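Local coordinates for protein toll-like receptor 13 (Mus musculus, PDB 4Z0C) that recognises bacterial 23S ribosomal RNA through its leucine-rich-repeat ectodomain and signals through MYD88 and TRAF6 in innate immunity, at residues N250-D255 against K280-V285; C302-F307 against L327-K332; S597-L602 against D621-L626. One frame throughout, in Å; residues are numbered along the deposited sequence.

Contact 1. Residues N250-D255 against K280-V285; sequences NLRAMD and KLETLV. With NAG (2-acetamido-2-deoxy-beta-D-glucopyranose), chain F.
Asp255 and Val285 both hold their first branch anti to the backbone N (Asp255 CG at chi1 -163°, Val285 CG1 at -177°), and the two side chains cross obliquely. Asp255 OD1 lies 3.5 Å from Val285 CG1 and is hydrogen-bonded to Ser257 OG. Asp255 OD2 accepts a hydrogen bond of 2.7 Å from N2 of a glycan NAG, whose methyl C8 rests near Val285 CG2. The backbones pair as parallel strands. Arg252 O takes two amides, Glu282 N at 2.8 Å from above the carbonyl plane and Thr283 N nearly along the C=O axis. Met254 N donates to Thr283 O, and Val285 N to Met254 O at 2.9 Å. Water 1 bridges Leu251 O and Lys280 N. Arg252 and Lys280 run side by side, with NH2 and NZ 3.9 Å apart. Like charges would repel there; Arg252 NH1 is tied to Asn250 O at 3.0 Å. This is the ladder between LRR 10 and LRR 11 of the solenoid. On one face Ala253 CB meets Thr283 CB. On the other, Met254 and Leu284 pack on Leu275 of helix 268-275. Strand 230-232 flanks Ala253 and Asp255, and strand 307-309 continues the ladder beyond Thr283 and Val285.

Contact 2. Residues C302-F307 against L327-K332; sequences CTRLLF and LPSLQK. With NAG (2-acetamido-2-deoxy-beta-D-glucopyranose), chain G.
Leu306 O is gripped by two backbone amides of 327-332. Gln331 N comes in the carbonyl plane, on a lone pair, 2.6 Å from Leu306 O. Lys332 N arrives nearly along the C=O axis, 3.1 Å from Leu306 O. Leu305 O, one residue earlier, is held by a side chain instead. Ser329 OG donates to Leu305 O at 2.5 Å from above the carbonyl plane. Ser329 chi1 of 56° sets OG in the crowded position between backbone N and carbonyl carbon, facing the 302-307 backbone. The type I turn from Leu327 to Leu330 brings Ser329 to this place.

Arg304 reaches back over the turn with CG anti to its backbone N and the chain extended to NE. Ser329 CB sits over one face of its guanidinium, offset toward the rim. Arg304 NH2 lies 2.5 Å from O7 of a glycan NAG. Further on, Phe307 and Lys332 lie side by side, both with CG anti to the backbone N. Lys332 CD stands over one face of the ring, 3.9 Å from the Phe307 centroid, as a CH-pi contact. Lys332 NZ is 6.0 Å from the Phe307 centroid, at most a weak cation-pi attraction. Lys332 O meets the ring edge in plane, 3.3 Å from Phe307 CD1. On the inner side, Leu327 CD2 and Leu330 CD2 pack against Leu305 CB, and both leucines touch Leu308.

This joins LRR 12 to LRR 13 just where the parallel pairing of these two repeats starts, close after the Cys272-Cys302 disulfide. Two backbone amides and the Ser329 hydroxyl carry the polar bonding across the segments. The hydroxyl satisfies a carbonyl at the turn, ahead of the parallel beta bridge of Phe307 with Lys332. There the lysine contributes mainly its aliphatic chain, so it meets phenylalanine chiefly by apolar contact.

Contact 3. Residues S597-L602 against D621-L626; sequences SLFQNL and DMFSSL
The Phe599 and Phe623 rings lie side by side and point the same way, their planes only 24° apart. They meet rim to rim, not as a stack. The centroids of Phe599 and Phe623 are 5.9 Å apart, and Phe599 CE2 comes 3.7 Å from Phe623 CE1. Both rings are set with CG anti to the carbonyl carbon (chi1 -63° for Phe599 and -48° for Phe623).

Met622 crosses Phe599 obliquely. Met622 CG is anti to the backbone N and touches Phe599 CD2 at 3.5 Å. The same CG lies over one face of the Phe623 ring, offset toward the rim. The chain then bends at chi3, and Met622 SD makes an oblique Met-aromatic contact, 5.1 Å from the Phe599 centroid. Met622 O meets the Phe599 ring at its edge, in plane.

These are equivalent loops at the ends of LRR 23 and LRR 24, each following its repeat's strand and built from type I turns. Successive phenylalanines in such loops, side by side along the solenoid, are consistent with the phenylalanine spine of leucine-rich-repeat ectodomains. Leu594 touches Phe599 and Met622, and Leu608 touches Phe623 and Leu626.

Leu626 enters beside the aromatic pair. Leu626 CD2 reaches across to Phe599 CB at 3.8 Å and to Leu602 CB at 4.1 Å. Water 2 links the two loops: it accepts from Phe599 N at 3.0 Å and donates to Met622 O at 2.8 Å. At the outer side, Ser625 CB rests against Gln600 O.

How the contacts relate
Contacts 1 and 2 are consecutive joints of the solenoid, with centres 11 Å apart. They meet through Glu282 O and Leu306 N and through Leu284 N and Phe307 O, both probable hydrogen bonds, so the strand ladder runs on from one to the other. Contact 3 lies about 62 Å from contact 1, centre to centre, on the opposite side of the chain's centre. Its segments 597-602 and 621-626 are loops that follow the strands of their repeats, and they form a buried contact. Contacts 1 and 2 are partly buried and rely on backbone bonds, with charged side chains and glycan at their borders. Contact 3 depends on apolar packing and a bridging water.

Contact 1. Residues N250-D255 against K280-V285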
loop_
_atom_site.group_PDB
_atom_site.type_symbol
_atom_site.label_atom_id
_atom_site.label_comp_id
_atom_site.label_asym_id
_atom_site.label_seq_id
_atom_site.Cartn_x
_atom_site.Cartn_y
_atom_site.Cartn_z
ATOM N N ASN A 250 -3.284 52.639 -14.361
ATOM C CA ASN A 250 -2.091 51.841 -14.095
ATOM C C ASN A 250 -2.342 50.336 -13.907
ATOM O O ASN A 250 -1.408 49.581 -13.691
ATOM C CB ASN A 250 -1.319 52.400 -12.896
ATOM C CG ASN A 250 -0.383 53.526 -13.289
ATOM O OD1 ASN A 250 0.334 53.432 -14.289
ATOM N ND2 ASN A 250 -0.393 54.608 -12.509
ATOM N N LEU A 251 -3.598 49.917 -13.993
ATOM C CA LEU A 251 -3.970 48.548 -13.703
ATOM C C LEU A 251 -3.349 47.551 -14.697
ATOM O O LEU A 251 -3.445 47.729 -15.912
ATOM C CB LEU A 251 -5.492 48.408 -13.654
ATOM C CG LEU A 251 -5.978 47.297 -12.708
ATOM C CD1 LEU A 251 -5.724 47.682 -11.261
ATOM C CD2 LEU A 251 -7.444 46.962 -12.929
ATOM N N ARG A 252 -2.685 46.524 -14.166
ATOM C CA ARG A 252 -2.083 45.471 -14.989
ATOM C C ARG A 252 -2.880 44.158 -14.940
ATOM O O ARG A 252 -2.826 43.344 -15.866
ATOM C CB ARG A 252 -0.647 45.194 -14.538
ATOM C CG ARG A 252 0.429 45.956 -15.287
ATOM C CD ARG A 252 0.663 47.289 -14.665
ATOM N NE ARG A 252 1.808 47.976 -15.255
ATOM C CZ ARG A 252 2.237 49.177 -14.872
ATOM N NH1 ARG A 252 1.611 49.839 -13.904
ATOM N NH2 ARG A 252 3.293 49.718 -15.463
ATOM N N ALA A 253 -3.627 43.960 -13.860
ATOM C CA ALA A 253 -4.304 42.694 -13.630
ATOM C C ALA A 253 -5.630 42.939 -12.932
ATOM O O ALA A 253 -5.733 43.793 -12.041
ATOM C CB ALA A 253 -3.408 41.729 -12.799
ATOM N N MET A 254 -6.647 42.189 -13.347
ATOM C CA MET A 254 -7.959 42.284 -12.733
ATOM C C MET A 254 -8.541 40.907 -12.512
ATOM O O MET A 254 -8.302 39.982 -13.290
ATOM C CB MET A 254 -8.914 43.091 -13.618
ATOM C CG MET A 254 -10.150 43.555 -12.870
ATOM S SD MET A 254 -10.955 44.946 -13.653
ATOM C CE MET A 254 -12.217 45.306 -12.441
ATOM N N ASP A 255 -9.333 40.779 -11.458
ATOM C CA ASP A 255 -10.003 39.525 -11.198
ATOM C C ASP A 255 -11.486 39.825 -11.062
ATOM O O ASP A 255 -11.900 40.499 -10.122
ATOM C CB ASP A 255 -9.447 38.853 -9.919
ATOM C CG ASP A 255 -9.811 37.357 -9.830
ATOM O OD1 ASP A 255 -10.816 36.934 -10.451
ATOM O OD2 ASP A 255 -9.108 36.604 -9.114
ATOM N N LYS A 280 -2.993 49.312 -19.770
ATOM C CA LYS A 280 -1.904 48.528 -19.208
ATOM C C LYS A 280 -2.375 47.120 -18.775
ATOM O O LYS A 280 -1.585 46.308 -18.314
ATOM C CB LYS A 280 -1.271 49.271 -18.035
ATOM C CG LYS A 280 -0.484 50.519 -18.420
ATOM C CD LYS A 280 0.720 50.151 -19.262
ATOM C CE LYS A 280 2.016 50.604 -18.606
ATOM N NZ LYS A 280 3.216 50.092 -19.342
ATOM N N LEU A 281 -3.665 46.850 -18.918
ATOM C CA LEU A 281 -4.237 45.589 -18.482
ATOM C C LEU A 281 -3.653 44.434 -19.294
ATOM O O LEU A 281 -3.714 44.442 -20.515
ATOM C CB LEU A 281 -5.757 45.617 -18.625
ATOM C CG LEU A 281 -6.444 44.351 -18.108
ATOM C CD1 LEU A 281 -6.402 44.276 -16.584
ATOM C CD2 LEU A 281 -7.879 44.251 -18.622
ATOM N N GLU A 282 -3.048 43.464 -18.629
ATOM C CA GLU A 282 -2.514 42.307 -19.361
ATOM C C GLU A 282 -2.894 40.938 -18.772
ATOM O O GLU A 282 -2.770 39.907 -19.434
ATOM C CB GLU A 282 -1.006 42.463 -19.569
ATOM C CG GLU A 282 -0.182 42.499 -18.313
ATOM C CD GLU A 282 1.189 43.117 -18.569
ATOM O OE1 GLU A 282 1.309 43.893 -19.550
ATOM O OE2 GLU A 282 2.137 42.834 -17.801
ATOM N N THR A 283 -3.438 40.957 -17.562
ATOM C CA THR A 283 -3.884 39.750 -16.894
ATOM C C THR A 283 -5.340 39.894 -16.485
ATOM O O THR A 283 -5.716 40.852 -15.795
ATOM C CB THR A 283 -3.047 39.455 -15.643
ATOM O OG1 THR A 283 -1.742 38.999 -16.026
ATOM C CG2 THR A 283 -3.715 38.398 -14.784
ATOM N N LEU A 284 -6.160 38.951 -16.948
ATOM C CA LEU A 284 -7.566 38.899 -16.574
ATOM C C LEU A 284 -7.937 37.513 -16.057
ATOM O O LEU A 284 -7.879 36.521 -16.793
ATOM C CB LEU A 284 -8.468 39.304 -17.756
ATOM C CG LEU A 284 -9.962 39.197 -17.451
ATOM C CD1 LEU A 284 -10.344 40.113 -16.306
ATOM C CD2 LEU A 284 -10.806 39.467 -18.676
ATOM N N VAL A 285 -8.313 37.460 -14.783
ATOM C CA VAL A 285 -8.825 36.246 -14.184
ATOM C C VAL A 285 -10.357 36.288 -14.213
ATOM O O VAL A 285 -10.995 37.166 -13.629
ATOM C CB VAL A 285 -8.238 36.034 -12.773
ATOM C CG1 VAL A 285 -8.716 34.711 -12.173
ATOM C CG2 VAL A 285 -6.708 36.016 -12.857
HETATM C C1 NAG F . -8.100 37.096 -5.863
HETATM C C2 NAG F . -6.955 36.292 -6.463
HETATM C C3 NAG F . -7.225 34.788 -6.408
HETATM C C4 NAG F . -7.667 34.398 -5.008
HETATM C C5 NAG F . -8.918 35.222 -4.722
HETATM C C6 NAG F . -9.666 34.816 -3.465
HETATM C C7 NAG F . -5.569 37.133 -8.202
HETATM C C8 NAG F . -5.353 37.459 -9.650
HETATM N N2 NAG F . -6.771 36.716 -7.835
HETATM O O3 NAG F . -6.088 34.060 -6.800
HETATM O O4 NAG F . -7.882 33.011 -4.931
HETATM O O5 NAG F . -8.473 36.551 -4.610
HETATM O O6 NAG F . -8.695 34.531 -2.486
HETATM O O7 NAG F . -4.667 37.233 -7.375
HETATM O O HOH W 1 -4.394 49.809 -17.684
#

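Contact 2. Residues C302-F307 against L327-K332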
loop_
_atom_site.group_PDB
_atom_site.type_symbol
_atom_site.label_atom_id
_atom_site.label_comp_id
_atom_site.label_asym_id
_atom_site.label_seq_id
_atom_site.Cartn_x
_atom_site.Cartn_y
_atom_site.Cartn_z
ATOM N N CYS A 302 -12.055 43.682 -26.943
ATOM C CA CYS A 302 -11.911 44.739 -25.952
ATOM C C CYS A 302 -10.532 44.851 -25.350
ATOM O O CYS A 302 -10.291 45.724 -24.517
ATOM C CB CYS A 302 -12.878 44.492 -24.795
ATOM S SG CYS A 302 -14.590 44.832 -25.191
ATOM N N THR A 303 -9.625 43.958 -25.715
ATOM C CA THR A 303 -8.465 43.805 -24.853
ATOM C C THR A 303 -7.205 43.247 -25.523
ATOM O O THR A 303 -7.263 42.723 -26.623
ATOM C CB THR A 303 -8.877 42.974 -23.630
ATOM O OG1 THR A 303 -8.044 43.336 -22.525
ATOM C CG2 THR A 303 -8.799 41.475 -23.935
ATOM N N ARG A 304 -6.063 43.375 -24.863
ATOM C CA ARG A 304 -4.828 42.789 -25.388
ATOM C C ARG A 304 -4.051 41.976 -24.322
ATOM O O ARG A 304 -2.944 42.347 -23.936
ATOM C CB ARG A 304 -3.945 43.886 -25.981
ATOM C CG ARG A 304 -3.025 43.431 -27.092
ATOM C CD ARG A 304 -1.777 44.314 -27.154
ATOM N NE ARG A 304 -0.758 43.770 -28.054
ATOM C CZ ARG A 304 0.327 43.092 -27.678
ATOM N NH1 ARG A 304 0.581 42.846 -26.392
ATOM N NH2 ARG A 304 1.169 42.658 -28.609
ATOM N N LEU A 305 -4.632 40.866 -23.861
ATOM C CA LEU A 305 -4.114 40.129 -22.707
ATOM C C LEU A 305 -2.881 39.281 -22.982
ATOM O O LEU A 305 -2.720 38.755 -24.087
ATOM C CB LEU A 305 -5.196 39.240 -22.110
ATOM C CG LEU A 305 -6.493 39.943 -21.724
ATOM C CD1 LEU A 305 -7.563 38.925 -21.300
ATOM C CD2 LEU A 305 -6.244 40.978 -20.636
ATOM N N LEU A 306 -2.024 39.161 -21.958
ATOM C CA LEU A 306 -0.909 38.198 -21.938
ATOM C C LEU A 306 -1.327 36.905 -21.229
ATOM O O LEU A 306 -0.950 35.803 -21.636
ATOM C CB LEU A 306 0.305 38.777 -21.201
ATOM C CG LEU A 306 0.933 40.043 -21.801
ATOM C CD1 LEU A 306 2.247 40.443 -21.073
ATOM C CD2 LEU A 306 1.160 39.842 -23.295
ATOM N N PHE A 307 -2.127 37.070 -20.180
ATOM C CA PHE A 307 -2.590 35.975 -19.355
ATOM C C PHE A 307 -4.099 36.083 -19.171
ATOM O O PHE A 307 -4.597 37.048 -18.596
ATOM C CB PHE A 307 -1.876 36.010 -17.987
ATOM C CG PHE A 307 -2.348 34.949 -17.011
ATOM C CD1 PHE A 307 -2.823 33.726 -17.454
ATOM C CD2 PHE A 307 -2.306 35.181 -15.646
ATOM C CE1 PHE A 307 -3.252 32.763 -16.552
ATOM C CE2 PHE A 307 -2.734 34.217 -14.742
ATOM C CZ PHE A 307 -3.204 33.013 -15.194
ATOM N N LEU A 327 -7.005 37.064 -30.019
ATOM C CA LEU A 327 -6.126 37.256 -28.872
ATOM C C LEU A 327 -4.698 36.744 -29.084
ATOM O O LEU A 327 -4.167 36.036 -28.238
ATOM C CB LEU A 327 -6.741 36.613 -27.627
ATOM C CG LEU A 327 -7.503 37.573 -26.713
ATOM C CD1 LEU A 327 -8.333 36.858 -25.668
ATOM C CD2 LEU A 327 -6.513 38.519 -26.026
ATOM N N PRO A 328 -4.052 37.127 -30.202
ATOM C CA PRO A 328 -2.729 36.551 -30.483
ATOM C C PRO A 328 -1.647 36.961 -29.475
ATOM O O PRO A 328 -0.532 36.444 -29.539
ATOM C CB PRO A 328 -2.394 37.127 -31.863
ATOM C CG PRO A 328 -3.110 38.435 -31.898
ATOM C CD PRO A 328 -4.398 38.202 -31.161
ATOM N N SER A 329 -1.960 37.887 -28.573
ATOM C CA SER A 329 -0.986 38.335 -27.583
ATOM C C SER A 329 -0.801 37.329 -26.439
ATOM O O SER A 329 0.189 37.409 -25.707
ATOM C CB SER A 329 -1.383 39.684 -27.002
ATOM O OG SER A 329 -2.686 39.631 -26.446
ATOM N N LEU A 330 -1.755 36.411 -26.281
ATOM C CA LEU A 330 -1.746 35.442 -25.171
ATOM C C LEU A 330 -0.448 34.668 -24.987
ATOM O O LEU A 330 0.046 34.022 -25.920
ATOM C CB LEU A 330 -2.898 34.444 -25.288
ATOM C CG LEU A 330 -4.242 34.917 -24.743
ATOM C CD1 LEU A 330 -5.309 33.873 -25.037
ATOM C CD2 LEU A 330 -4.135 35.172 -23.243
ATOM N N GLN A 331 0.082 34.718 -23.766
ATOM C CA GLN A 331 1.227 33.884 -23.416
ATOM C C GLN A 331 0.792 32.655 -22.612
ATOM O O GLN A 331 1.284 31.560 -22.841
ATOM C CB GLN A 331 2.264 34.690 -22.626
ATOM C CG GLN A 331 2.837 35.835 -23.419
ATOM C CD GLN A 331 3.819 36.696 -22.625
ATOM O OE1 GLN A 331 3.851 36.671 -21.394
ATOM N NE2 GLN A 331 4.589 37.496 -23.339
ATOM N N LYS A 332 -0.148 32.853 -21.694
ATOM C CA LYS A 332 -0.573 31.824 -20.770
ATOM C C LYS A 332 -2.080 31.795 -20.789
ATOM O O LYS A 332 -2.702 32.848 -20.666
ATOM C CB LYS A 332 -0.089 32.120 -19.344
ATOM C CG LYS A 332 -0.314 30.965 -18.348
ATOM C CD LYS A 332 -0.066 31.333 -16.882
ATOM C CE LYS A 332 1.401 31.543 -16.575
ATOM N NZ LYS A 332 1.973 30.386 -15.813
HETATM C C1 NAG G . 4.923 37.644 -29.652
HETATM C C2 NAG G . 4.395 39.078 -29.842
HETATM C C3 NAG G . 5.491 40.012 -30.376
HETATM C C4 NAG G . 6.798 39.851 -29.592
HETATM C C5 NAG G . 7.193 38.372 -29.464
HETATM C C6 NAG G . 8.525 38.094 -28.723
HETATM C C7 NAG G . 2.041 39.640 -30.327
HETATM C C8 NAG G . 0.860 39.397 -31.209
HETATM N N2 NAG G . 3.211 39.106 -30.701
HETATM O O3 NAG G . 5.074 41.361 -30.322
HETATM O O4 NAG G . 7.811 40.590 -30.242
HETATM O O5 NAG G . 6.119 37.656 -28.885
HETATM O O6 NAG G . 8.583 38.422 -27.339
HETATM O O7 NAG G . 1.882 40.319 -29.318
#

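Contact 3. Residues S597-L602 against D621-L626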
loop_
_atom_site.group_PDB
_atom_site.type_symbol
_atom_site.label_atom_id
_atom_site.label_comp_id
_atom_site.label_asym_id
_atom_site.label_seq_id
_atom_site.Cartn_x
_atom_site.Cartn_y
_atom_site.Cartn_z
ATOM N N SER A 597 30.294 -5.763 11.679
ATOM C CA SER A 597 31.231 -4.862 11.016
ATOM C C SER A 597 30.658 -4.169 9.774
ATOM O O SER A 597 31.415 -3.722 8.914
ATOM C CB SER A 597 32.511 -5.622 10.645
ATOM O OG SER A 597 32.216 -6.827 9.957
ATOM N N LEU A 598 29.331 -4.062 9.699
ATOM C CA LEU A 598 28.643 -3.488 8.535
ATOM C C LEU A 598 29.052 -2.042 8.200
ATOM O O LEU A 598 29.167 -1.679 7.024
ATOM C CB LEU A 598 27.125 -3.554 8.749
ATOM C CG LEU A 598 26.208 -3.126 7.598
ATOM C CD1 LEU A 598 26.319 -4.084 6.425
ATOM C CD2 LEU A 598 24.791 -3.048 8.106
ATOM N N PHE A 599 29.293 -1.235 9.233
ATOM C CA PHE A 599 29.606 0.184 9.058
ATOM C C PHE A 599 31.097 0.490 8.861
ATOM O O PHE A 599 31.499 1.652 8.878
ATOM C CB PHE A 599 29.107 0.992 10.258
ATOM C CG PHE A 599 27.627 0.954 10.448
ATOM C CD1 PHE A 599 26.775 1.213 9.400
ATOM C CD2 PHE A 599 27.086 0.647 11.683
ATOM C CE1 PHE A 599 25.407 1.173 9.591
ATOM C CE2 PHE A 599 25.722 0.610 11.876
ATOM C CZ PHE A 599 24.882 0.873 10.831
ATOM N N GLN A 600 31.916 -0.534 8.685
ATOM C CA GLN A 600 33.369 -0.337 8.651
ATOM C C GLN A 600 33.894 0.600 7.579
ATOM O O GLN A 600 34.870 1.308 7.795
ATOM C CB GLN A 600 34.085 -1.667 8.526
ATOM C CG GLN A 600 34.340 -2.329 9.849
ATOM C CD GLN A 600 35.248 -3.524 9.707
ATOM O OE1 GLN A 600 35.221 -4.225 8.685
ATOM N NE2 GLN A 600 36.079 -3.751 10.715
ATOM N N ASN A 601 33.266 0.610 6.416
ATOM C CA ASN A 601 33.793 1.431 5.336
ATOM C C ASN A 601 33.175 2.824 5.239
ATOM O O ASN A 601 33.590 3.649 4.421
ATOM C CB ASN A 601 33.678 0.691 4.014
ATOM C CG ASN A 601 34.916 -0.087 3.705
ATOM O OD1 ASN A 601 35.164 -1.131 4.302
ATOM N ND2 ASN A 601 35.728 0.426 2.792
ATOM N N LEU A 602 32.182 3.075 6.077
ATOM C CA LEU A 602 31.423 4.299 5.988
ATOM C C LEU A 602 32.156 5.398 6.740
ATOM O O LEU A 602 31.659 5.944 7.728
ATOM C CB LEU A 602 29.995 4.102 6.506
ATOM C CG LEU A 602 29.157 2.986 5.870
ATOM C CD1 LEU A 602 27.716 3.040 6.383
ATOM C CD2 LEU A 602 29.198 3.051 4.340
ATOM N N ASP A 621 31.425 -2.135 19.301
ATOM C CA ASP A 621 32.277 -1.688 18.188
ATOM C C ASP A 621 31.576 -1.553 16.824
ATOM O O ASP A 621 32.235 -1.455 15.784
ATOM C CB ASP A 621 33.540 -2.556 18.050
ATOM C CG ASP A 621 34.590 -2.249 19.124
ATOM O OD1 ASP A 621 34.883 -1.054 19.363
ATOM O OD2 ASP A 621 35.146 -3.208 19.704
ATOM N N MET A 622 30.250 -1.567 16.816
ATOM C CA MET A 622 29.533 -1.373 15.562
ATOM C C MET A 622 29.740 0.026 14.962
ATOM O O MET A 622 29.813 0.186 13.746
ATOM C CB MET A 622 28.042 -1.654 15.747
ATOM C CG MET A 622 27.220 -1.443 14.493
ATOM S SD MET A 622 25.562 -2.124 14.657
ATOM C CE MET A 622 25.890 -3.781 14.061
ATOM N N PHE A 623 29.877 1.028 15.820
ATOM C CA PHE A 623 29.915 2.412 15.357
ATOM C C PHE A 623 31.313 3.028 15.428
ATOM O O PHE A 623 31.523 4.159 14.982
ATOM C CB PHE A 623 28.930 3.244 16.189
ATOM C CG PHE A 623 27.563 2.603 16.321
ATOM C CD1 PHE A 623 26.723 2.484 15.219
ATOM C CD2 PHE A 623 27.105 2.142 17.549
ATOM C CE1 PHE A 623 25.482 1.900 15.345
ATOM C CE2 PHE A 623 25.840 1.565 17.668
ATOM C CZ PHE A 623 25.041 1.448 16.572
ATOM N N SER A 624 32.266 2.249 15.937
ATOM C CA SER A 624 33.637 2.697 16.189
ATOM C C SER A 624 34.419 3.125 14.953
ATOM O O SER A 624 35.485 3.685 15.087
ATOM C CB SER A 624 34.431 1.596 16.894
ATOM O OG SER A 624 33.854 1.300 18.143
ATOM N N SER A 625 33.928 2.838 13.754
ATOM C CA SER A 625 34.646 3.268 12.557
ATOM C C SER A 625 34.130 4.608 12.063
ATOM O O SER A 625 34.748 5.237 11.208
ATOM C CB SER A 625 34.534 2.238 11.428
ATOM O OG SER A 625 35.428 1.154 11.632
ATOM N N LEU A 626 33.010 5.049 12.623
ATOM C CA LEU A 626 32.324 6.224 12.109
ATOM C C LEU A 626 32.994 7.529 12.569
ATOM O O LEU A 626 32.507 8.202 13.473
ATOM C CB LEU A 626 30.835 6.171 12.477
ATOM C CG LEU A 626 30.085 4.886 12.069
ATOM C CD1 LEU A 626 28.636 4.905 12.558
ATOM C CD2 LEU A 626 30.137 4.615 10.563
HETATM O O HOH W 2 29.786 -2.042 12.059
#